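Local coordinates for protein putative beta-glucosidase (Bifidobacterium adolescentis, PDB 5WAB) that hydrolyses beta-glucosidic linkages as a glycoside hydrolase family 3 beta-glucosidase and may also release terminal alpha-L-arabinopyranosyl units from ginsenoside Rb2, at residues A[110-114]-A[179-184]; A[81-87]-A[135-141]; A[73-78]-A[121-125]. All blocks are in the same frame, centred on the assembly; numbering follows the deposited sequence.

Contact 1: A[110-114]-A[179-184]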
loop_
_atom_site.group_PDB
_atom_site.type_symbol
_atom_site.label_atom_id
_atom_site.label_comp_id
_atom_site.label_asym_id
_atom_site.label_seq_id
_atom_site.Cartn_x
_atom_site.Cartn_y
_atom_site.Cartn_z
ATOM N N VAL A 110 0.231 -1.134 -5.503
ATOM C CA VAL A 110 -0.420 -2.005 -4.532
ATOM C C VAL A 110 0.319 -3.335 -4.376
ATOM O O VAL A 110 -0.245 -4.299 -3.871
ATOM C CB VAL A 110 -1.908 -2.233 -4.880
ATOM C CG1 VAL A 110 -2.662 -0.931 -4.856
ATOM C CG2 VAL A 110 -2.067 -2.903 -6.239
ATOM N N ASN A 111 1.583 -3.400 -4.791
ATOM C CA ASN A 111 2.339 -4.638 -4.644
ATOM C C ASN A 111 2.471 -5.027 -3.177
ATOM O O ASN A 111 2.639 -4.177 -2.298
ATOM C CB ASN A 111 3.724 -4.511 -5.272
ATOM C CG ASN A 111 3.672 -4.297 -6.768
ATOM O OD1 ASN A 111 4.042 -3.237 -7.267
ATOM N ND2 ASN A 111 3.212 -5.304 -7.492
ATOM N N ILE A 112 2.359 -6.328 -2.917
ATOM C CA ILE A 112 2.478 -6.850 -1.564
ATOM C C ILE A 112 3.901 -6.654 -1.062
ATOM O O ILE A 112 4.875 -6.911 -1.783
ATOM C CB ILE A 112 2.075 -8.331 -1.534
ATOM C CG1 ILE A 112 0.595 -8.479 -1.886
ATOM C CG2 ILE A 112 2.383 -8.950 -0.185
ATOM C CD1 ILE A 112 -0.328 -7.710 -0.964
ATOM N N LYS A 113 4.029 -6.177 0.177
ATOM C CA LYS A 113 5.325 -6.084 0.847
ATOM C C LYS A 113 5.663 -7.470 1.383
ATOM O O LYS A 113 5.449 -7.795 2.552
ATOM C CB LYS A 113 5.285 -5.033 1.945
ATOM C CG LYS A 113 4.850 -3.690 1.420
ATOM C CD LYS A 113 4.885 -2.593 2.458
ATOM C CE LYS A 113 4.231 -1.351 1.871
ATOM N NZ LYS A 113 4.259 -0.146 2.741
ATOM N N ARG A 114 6.155 -8.319 0.476
ATOM C CA ARG A 114 6.559 -9.669 0.850
ATOM C C ARG A 114 7.653 -9.633 1.902
ATOM O O ARG A 114 7.599 -10.362 2.899
ATOM C CB ARG A 114 7.024 -10.431 -0.387
ATOM C CG ARG A 114 7.796 -11.708 -0.103
ATOM C CD ARG A 114 8.149 -12.388 -1.417
ATOM N NE ARG A 114 8.761 -13.700 -1.242
ATOM C CZ ARG A 114 10.037 -13.961 -1.498
ATOM N NH1 ARG A 114 10.827 -13.001 -1.953
ATOM N NH2 ARG A 114 10.523 -15.182 -1.309
ATOM N N ILE A 179 -2.507 -13.929 -2.282
ATOM C CA ILE A 179 -1.613 -12.894 -1.758
ATOM C C ILE A 179 -1.438 -11.746 -2.749
ATOM O O ILE A 179 -1.734 -10.592 -2.433
ATOM C CB ILE A 179 -0.246 -13.485 -1.345
ATOM C CG1 ILE A 179 -0.419 -14.643 -0.352
ATOM C CG2 ILE A 179 0.646 -12.390 -0.784
ATOM C CD1 ILE A 179 -1.105 -14.272 0.946
ATOM N N TYR A 180 -0.948 -12.040 -3.952
ATOM C CA TYR A 180 -0.480 -10.988 -4.848
ATOM C C TYR A 180 -1.546 -10.479 -5.806
ATOM O O TYR A 180 -1.368 -9.398 -6.382
ATOM C CB TYR A 180 0.741 -11.497 -5.627
ATOM C CG TYR A 180 1.821 -11.971 -4.682
ATOM C CD1 TYR A 180 2.697 -11.065 -4.099
ATOM C CD2 TYR A 180 1.929 -13.313 -4.323
ATOM C CE1 TYR A 180 3.668 -11.477 -3.212
ATOM C CE2 TYR A 180 2.907 -13.738 -3.430
ATOM C CZ TYR A 180 3.770 -12.810 -2.875
ATOM O OH TYR A 180 4.744 -13.202 -1.986
ATOM N N PHE A 181 -2.669 -11.180 -5.936
ATOM C CA PHE A 181 -3.756 -10.757 -6.815
ATOM C C PHE A 181 -4.869 -9.987 -6.104
ATOM O O PHE A 181 -5.354 -9.000 -6.672
ATOM C CB PHE A 181 -4.364 -11.965 -7.540
ATOM C CG PHE A 181 -3.565 -12.433 -8.728
ATOM C CD1 PHE A 181 -2.454 -11.725 -9.163
ATOM C CD2 PHE A 181 -3.907 -13.604 -9.392
ATOM C CE1 PHE A 181 -1.717 -12.158 -10.258
ATOM C CE2 PHE A 181 -3.169 -14.047 -10.480
ATOM C CZ PHE A 181 -2.075 -13.322 -10.913
ATOM N N PRO A 182 -5.329 -10.396 -4.903
ATOM C CA PRO A 182 -6.595 -9.837 -4.378
ATOM C C PRO A 182 -6.662 -8.318 -4.316
ATOM O O PRO A 182 -7.755 -7.761 -4.495
ATOM C CB PRO A 182 -6.690 -10.457 -2.979
ATOM C CG PRO A 182 -6.015 -11.747 -3.121
ATOM C CD PRO A 182 -4.839 -11.478 -4.027
ATOM N N ALA A 183 -5.551 -7.629 -4.041
ATOM C CA ALA A 183 -5.579 -6.169 -4.040
ATOM C C ALA A 183 -5.849 -5.625 -5.438
ATOM O O ALA A 183 -6.646 -4.693 -5.606
ATOM C CB ALA A 183 -4.265 -5.614 -3.493
ATOM N N PHE A 184 -5.196 -6.192 -6.451
ATOM C CA PHE A 184 -5.510 -5.827 -7.828
ATOM C C PHE A 184 -6.953 -6.184 -8.167
ATOM O O PHE A 184 -7.684 -5.380 -8.756
ATOM C CB PHE A 184 -4.545 -6.520 -8.791
ATOM C CG PHE A 184 -3.134 -5.974 -8.766
ATOM C CD1 PHE A 184 -2.826 -4.796 -9.431
ATOM C CD2 PHE A 184 -2.109 -6.659 -8.118
ATOM C CE1 PHE A 184 -1.529 -4.293 -9.437
ATOM C CE2 PHE A 184 -0.807 -6.162 -8.121
ATOM C CZ PHE A 184 -0.520 -4.970 -8.786
HETATM O O HOH W 1 -0.933 -6.799 -4.952
#

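Contact 2: A[81-87]-A[135-141]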
loop_
_atom_site.group_PDB
_atom_site.type_symbol
_atom_site.label_atom_id
_atom_site.label_comp_id
_atom_site.label_asym_id
_atom_site.label_seq_id
_atom_site.Cartn_x
_atom_site.Cartn_y
_atom_site.Cartn_z
ATOM N N TRP A 81 -5.989 3.397 7.737
ATOM C CA TRP A 81 -7.112 2.462 7.602
ATOM C C TRP A 81 -8.408 3.215 7.309
ATOM O O TRP A 81 -9.483 2.858 7.791
ATOM C CB TRP A 81 -7.255 1.585 8.853
ATOM C CG TRP A 81 -6.082 0.661 9.107
ATOM C CD1 TRP A 81 -4.762 1.009 9.152
ATOM C CD2 TRP A 81 -6.133 -0.745 9.396
ATOM N NE1 TRP A 81 -3.989 -0.094 9.424
ATOM C CE2 TRP A 81 -4.807 -1.181 9.583
ATOM C CE3 TRP A 81 -7.171 -1.677 9.506
ATOM C CZ2 TRP A 81 -4.491 -2.508 9.872
ATOM C CZ3 TRP A 81 -6.853 -2.993 9.799
ATOM C CH2 TRP A 81 -5.525 -3.395 9.975
ATOM N N ASN A 82 -8.300 4.271 6.504
ATOM C CA ASN A 82 -9.373 5.246 6.305
ATOM C C ASN A 82 -9.603 5.440 4.815
ATOM O O ASN A 82 -9.065 6.378 4.209
ATOM C CB ASN A 82 -9.042 6.581 6.978
ATOM C CG ASN A 82 -10.241 7.512 7.062
ATOM O OD1 ASN A 82 -11.231 7.341 6.344
ATOM N ND2 ASN A 82 -10.153 8.514 7.935
ATOM N N PRO A 83 -10.392 4.564 4.188
ATOM C CA PRO A 83 -10.650 4.716 2.746
ATOM C C PRO A 83 -11.272 6.048 2.376
ATOM O O PRO A 83 -10.963 6.587 1.306
ATOM C CB PRO A 83 -11.593 3.546 2.438
ATOM C CG PRO A 83 -11.259 2.521 3.489
ATOM C CD PRO A 83 -10.945 3.309 4.725
ATOM N N GLU A 84 -12.119 6.614 3.235
ATOM C CA GLU A 84 -12.731 7.892 2.899
ATOM C C GLU A 84 -11.679 8.992 2.817
ATOM O O GLU A 84 -11.687 9.798 1.882
ATOM C CB GLU A 84 -13.812 8.251 3.926
ATOM C CG GLU A 84 -15.039 7.333 3.928
ATOM C CD GLU A 84 -14.806 6.038 4.706
ATOM O OE1 GLU A 84 -13.784 5.946 5.415
ATOM O OE2 GLU A 84 -15.640 5.115 4.611
ATOM N N LEU A 85 -10.729 9.007 3.751
ATOM C CA LEU A 85 -9.659 9.999 3.693
ATOM C C LEU A 85 -8.757 9.774 2.485
ATOM O O LEU A 85 -8.333 10.735 1.833
ATOM C CB LEU A 85 -8.846 9.962 4.986
ATOM C CG LEU A 85 -7.546 10.767 5.034
ATOM C CD1 LEU A 85 -7.835 12.238 4.909
ATOM C CD2 LEU A 85 -6.797 10.474 6.326
ATOM N N ILE A 86 -8.464 8.510 2.162
ATOM C CA ILE A 86 -7.673 8.205 0.974
ATOM C C ILE A 86 -8.427 8.612 -0.289
ATOM O O ILE A 86 -7.839 9.154 -1.235
ATOM C CB ILE A 86 -7.306 6.711 0.966
ATOM C CG1 ILE A 86 -6.514 6.356 2.231
ATOM C CG2 ILE A 86 -6.565 6.338 -0.322
ATOM C CD1 ILE A 86 -6.331 4.876 2.448
ATOM N N HIS A 87 -9.745 8.388 -0.309
ATOM C CA HIS A 87 -10.561 8.838 -1.427
ATOM C C HIS A 87 -10.477 10.344 -1.587
ATOM O O HIS A 87 -10.553 10.862 -2.705
ATOM C CB HIS A 87 -12.015 8.408 -1.215
ATOM C CG HIS A 87 -12.928 8.775 -2.342
ATOM N ND1 HIS A 87 -13.403 10.055 -2.530
ATOM C CD2 HIS A 87 -13.456 8.028 -3.340
ATOM C CE1 HIS A 87 -14.184 10.080 -3.596
ATOM N NE2 HIS A 87 -14.232 8.862 -4.106
ATOM N N GLU A 135 -7.729 -0.090 0.958
ATOM C CA GLU A 135 -7.180 1.244 1.168
ATOM C C GLU A 135 -6.907 1.952 -0.154
ATOM O O GLU A 135 -7.431 3.042 -0.406
ATOM C CB GLU A 135 -5.898 1.163 1.996
ATOM C CG GLU A 135 -6.140 0.950 3.471
ATOM C CD GLU A 135 -4.867 1.043 4.270
ATOM O OE1 GLU A 135 -3.843 0.491 3.816
ATOM O OE2 GLU A 135 -4.888 1.684 5.341
ATOM N N ALA A 136 -6.093 1.335 -1.012
ATOM C CA ALA A 136 -5.647 2.012 -2.222
ATOM C C ALA A 136 -6.778 2.275 -3.207
ATOM O O ALA A 136 -6.609 3.107 -4.107
ATOM C CB ALA A 136 -4.546 1.200 -2.897
ATOM N N VAL A 137 -7.925 1.607 -3.047
ATOM C CA VAL A 137 -9.066 1.864 -3.923
ATOM C C VAL A 137 -9.520 3.312 -3.802
ATOM O O VAL A 137 -10.095 3.869 -4.742
ATOM C CB VAL A 137 -10.215 0.884 -3.610
ATOM C CG1 VAL A 137 -10.752 1.126 -2.203
ATOM C CG2 VAL A 137 -11.341 0.992 -4.647
ATOM N N GLY A 138 -9.261 3.947 -2.654
ATOM C CA GLY A 138 -9.619 5.344 -2.497
ATOM C C GLY A 138 -8.904 6.249 -3.480
ATOM O O GLY A 138 -9.464 7.259 -3.918
ATOM N N ILE A 139 -7.670 5.901 -3.848
ATOM C CA ILE A 139 -6.938 6.689 -4.837
ATOM C C ILE A 139 -7.600 6.575 -6.205
ATOM O O ILE A 139 -7.804 7.578 -6.897
ATOM C CB ILE A 139 -5.459 6.264 -4.887
ATOM C CG1 ILE A 139 -4.781 6.552 -3.549
ATOM C CG2 ILE A 139 -4.727 7.003 -5.985
ATOM C CD1 ILE A 139 -4.768 8.023 -3.179
ATOM N N VAL A 140 -7.932 5.350 -6.621
ATOM C CA VAL A 140 -8.547 5.136 -7.932
ATOM C C VAL A 140 -9.914 5.808 -8.002
ATOM O O VAL A 140 -10.200 6.581 -8.926
ATOM C CB VAL A 140 -8.649 3.631 -8.236
ATOM C CG1 VAL A 140 -9.395 3.404 -9.533
ATOM C CG2 VAL A 140 -7.257 2.999 -8.293
ATOM N N ALA A 141 -10.787 5.508 -7.038
ATOM C CA ALA A 141 -12.129 6.086 -7.052
ATOM C C ALA A 141 -12.083 7.598 -6.880
ATOM O O ALA A 141 -12.870 8.326 -7.496
ATOM C CB ALA A 141 -12.990 5.452 -5.964
#

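Contact 3: A[73-78]-A[121-125]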
loop_
_atom_site.group_PDB
_atom_site.type_symbol
_atom_site.label_atom_id
_atom_site.label_comp_id
_atom_site.label_asym_id
_atom_site.label_seq_id
_atom_site.Cartn_x
_atom_site.Cartn_y
_atom_site.Cartn_z
ATOM N N PRO A 73 3.559 9.436 1.412
ATOM C CA PRO A 73 3.674 8.160 0.703
ATOM C C PRO A 73 2.846 7.076 1.371
ATOM O O PRO A 73 2.530 7.135 2.559
ATOM C CB PRO A 73 5.171 7.848 0.778
ATOM C CG PRO A 73 5.811 9.201 0.848
ATOM C CD PRO A 73 4.874 10.049 1.667
ATOM N N ALA A 74 2.510 6.060 0.577
ATOM C CA ALA A 74 1.559 5.046 1.019
ATOM C C ALA A 74 2.033 4.307 2.269
ATOM O O ALA A 74 1.203 3.880 3.078
ATOM C CB ALA A 74 1.285 4.067 -0.122
ATOM N N ALA A 75 3.348 4.141 2.447
ATOM C CA ALA A 75 3.848 3.479 3.651
ATOM C C ALA A 75 3.390 4.194 4.912
ATOM O O ALA A 75 3.293 3.576 5.979
ATOM C CB ALA A 75 5.371 3.390 3.625
ATOM N N GLY A 76 3.141 5.496 4.816
ATOM C CA GLY A 76 2.569 6.251 5.909
ATOM C C GLY A 76 1.057 6.248 5.865
ATOM O O GLY A 76 0.404 5.935 6.865
ATOM N N LEU A 77 0.486 6.579 4.702
ATOM C CA LEU A 77 -0.963 6.715 4.598
ATOM C C LEU A 77 -1.686 5.404 4.871
ATOM O O LEU A 77 -2.843 5.424 5.304
ATOM C CB LEU A 77 -1.348 7.248 3.213
ATOM C CG LEU A 77 -2.781 7.773 3.072
ATOM C CD1 LEU A 77 -3.076 8.783 4.174
ATOM C CD2 LEU A 77 -2.991 8.415 1.717
ATOM N N SER A 78 -1.020 4.269 4.669
ATOM C CA SER A 78 -1.617 2.982 4.991
ATOM C C SER A 78 -1.862 2.799 6.479
ATOM O O SER A 78 -2.587 1.875 6.858
ATOM C CB SER A 78 -0.726 1.856 4.480
ATOM O OG SER A 78 0.568 1.927 5.059
ATOM N N CYS A 121 8.912 -0.342 -0.897
ATOM C CA CYS A 121 7.892 -0.460 0.146
ATOM C C CYS A 121 7.286 0.888 0.529
ATOM O O CYS A 121 6.125 0.944 0.955
ATOM C CB CYS A 121 8.470 -1.158 1.383
ATOM S SG CYS A 121 8.572 -2.977 1.271
ATOM N N PHE A 122 8.047 1.980 0.396
ATOM C CA PHE A 122 7.542 3.292 0.788
ATOM C C PHE A 122 6.362 3.725 -0.073
ATOM O O PHE A 122 5.530 4.523 0.384
ATOM C CB PHE A 122 8.661 4.338 0.714
ATOM C CG PHE A 122 8.944 4.822 -0.672
ATOM C CD1 PHE A 122 9.713 4.066 -1.533
ATOM C CD2 PHE A 122 8.462 6.041 -1.109
ATOM C CE1 PHE A 122 9.985 4.507 -2.809
ATOM C CE2 PHE A 122 8.729 6.488 -2.384
ATOM C CZ PHE A 122 9.490 5.719 -3.234
ATOM N N GLU A 123 6.266 3.185 -1.295
ATOM C CA GLU A 123 5.259 3.538 -2.285
ATOM C C GLU A 123 4.098 2.550 -2.322
ATOM O O GLU A 123 3.134 2.773 -3.061
ATOM C CB GLU A 123 5.947 3.595 -3.659
ATOM C CG GLU A 123 5.239 4.295 -4.805
ATOM C CD GLU A 123 6.166 4.425 -6.013
ATOM O OE1 GLU A 123 7.383 4.229 -5.830
ATOM O OE2 GLU A 123 5.695 4.694 -7.138
ATOM N N TYR A 124 4.155 1.479 -1.524
ATOM C CA TYR A 124 3.100 0.471 -1.444
ATOM C C TYR A 124 2.376 0.568 -0.104
ATOM O O TYR A 124 2.742 1.353 0.771
ATOM C CB TYR A 124 3.671 -0.934 -1.667
ATOM C CG TYR A 124 4.428 -1.092 -2.969
ATOM C CD1 TYR A 124 4.110 -0.319 -4.075
ATOM C CD2 TYR A 124 5.465 -2.011 -3.086
ATOM C CE1 TYR A 124 4.798 -0.455 -5.255
ATOM C CE2 TYR A 124 6.159 -2.154 -4.265
ATOM C CZ TYR A 124 5.819 -1.374 -5.344
ATOM O OH TYR A 124 6.503 -1.512 -6.517
ATOM N N TRP A 125 1.350 -0.269 0.067
ATOM C CA TRP A 125 0.395 -0.083 1.155
ATOM C C TRP A 125 0.552 -1.075 2.308
ATOM O O TRP A 125 0.621 -0.653 3.464
ATOM C CB TRP A 125 -1.029 -0.123 0.591
ATOM C CG TRP A 125 -1.310 1.069 -0.280
ATOM C CD1 TRP A 125 -0.953 1.223 -1.587
ATOM C CD2 TRP A 125 -2.005 2.271 0.085
ATOM N NE1 TRP A 125 -1.370 2.442 -2.055
ATOM C CE2 TRP A 125 -2.021 3.105 -1.050
ATOM C CE3 TRP A 125 -2.613 2.720 1.259
ATOM C CZ2 TRP A 125 -2.624 4.361 -1.045
ATOM C CZ3 TRP A 125 -3.208 3.972 1.263
ATOM C CH2 TRP A 125 -3.211 4.777 0.120
#

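Contact 1: A[110-114]-A[179-184]
Start with Ile112, the largest bump on 110-114. Its side chain drops onto Ile179 and Tyr180 of helix 173-180: CG1 of Ile112 comes to 3.2 Å from O of Ile179, CG2 of Ile112 lies 3.9 Å from CG2 of Ile179, and CB of Ile112 is 3.8 Å from CD1 of Tyr180. The second bump is Val110. Its CG2 methyl sits over the face of the Phe184 ring, a CH-pi contact 3.6 Å from the ring centroid, while its CB is 4.3 Å from CB of Ala183, whose small side chain lets the loop come down on the helix. At the edge of the same ring, ND2 of Asn111 lies 4.0 Å from CZ of Phe184, though its amide is hydrogen-bonded to His154 O. Between the two bumps a hollow remains, and a buried water fills it, donating to O of Val110 (2.8 Å) and to O of Tyr180 (3.0 Å). At the far end CD of Arg114 brushes the Tyr180 OH at 3.5 Å, and the guanidinium of Arg114 goes on to a salt bridge with Glu522. The whole is buried packing of a loop following strand 102-106 against helices 173-180 and 182-190, which follow each other in the chain, within the TIM-barrel-like N-terminal domain of a family 3 glycosidase.

Contact 2: A[81-87]-A[135-141]
Glu135 comes first, and it works at two levels. Its carboxylate reaches back to the start of the partner segment, where Trp81 N gives OE2 of Glu135 a weak hydrogen bond of 3.1 Å; the CA-to-CB bond of Trp81 points away, and its indole bonds through NE1 to Lys493 O. Ile86 packs on the base of Glu135, with CD1 of Ile86 3.8 Å from CB of Glu135 and CG2 of Ile86 3.4 Å from O of Glu135. Ala136 and Val137 make no contact with 81-87 and pack on Ile187 of helix 182-190. Then comes Gly138, the point of closest backbone approach: its CA is 3.8 Å from CA of His87, and CA of His87 makes a nearly straight CA-H...O contact of 3.1 Å with O of Gly138. A beta carbon here would run into His87 N, Ile86 CG2 and Pro83 O, so the bare backbone is what lets the helices draw so near. Ile139 points its CA-to-CB bond away, yet its CG1 swings round to 3.7 Å from CG2 of Ile86. Ala141 closes the contact, its CB lying 3.7 Å from CD2 of His87. Across the way, Asn82 N-caps helix 83-99 by accepting from Leu85 N. The axes of the two short helical segments pass 7.2 Å apart at -31°. Neighbouring helices running in the same general direction, alternating along the chain with parallel strands 102-106 and 149-155, are characteristic of the outer helices of a beta/alpha barrel, consistent with the TIM-barrel clan of this domain.

Contact 3: A[73-78]-A[121-125]
One hydrogen bond ties the backbones together: Ala75 N, in the first turn of helix 74-77, donates to Phe122 O at 3.0 Å with good geometry. The apolar contacts gather around it. CB of Ala74 lies over the face of the Trp125 indole in a CH-pi contact, 3.6 Å from the centroid of the five-membered ring, and CD2 of Leu77 meets CH2 of Trp125 at 4.0 Å. On the other flank, CB of Pro73 reaches the edge of the Phe122 ring, 4.2 Å from CD2 of Phe122. Close carbon-oxygen approaches complete the fit, with CB of Ala74 3.2 Å from O of Tyr124 and CB of Ser78 3.0 Å from O of Trp125. The CA-to-CB bond of Glu123 points away, and its carboxylate forms salt bridges with Lys153 and Arg120. Small alanines and a single directional backbone bond thus fix the short helix against the turn, while the charge of Glu123 is paired outside the contact.

All three contacts are buried inside the same N-terminal domain, though Pro83, His87 and Ala141 in contact 2 and Phe122 in contact 3 are partly exposed. Contacts 1 and 3 use two parts of one long loop between strand 102-106 and helix 129-144, and Lys113 of contact 1 joins them by reaching Cys121 O and Tyr124 O of contact 3. Trp125 then packs against Ile86 and Ala136 of contact 2, while Ala136 also meets Val110 of contact 1. Their chemistry differs: 110-114/179-184 combines apolar packing with a bridging water, 81-87/135-141 is close helix packing at a glycine with one weak hydrogen bond to a carboxylate, and 73-78/121-125 joins a direct backbone hydrogen bond to aromatic packing.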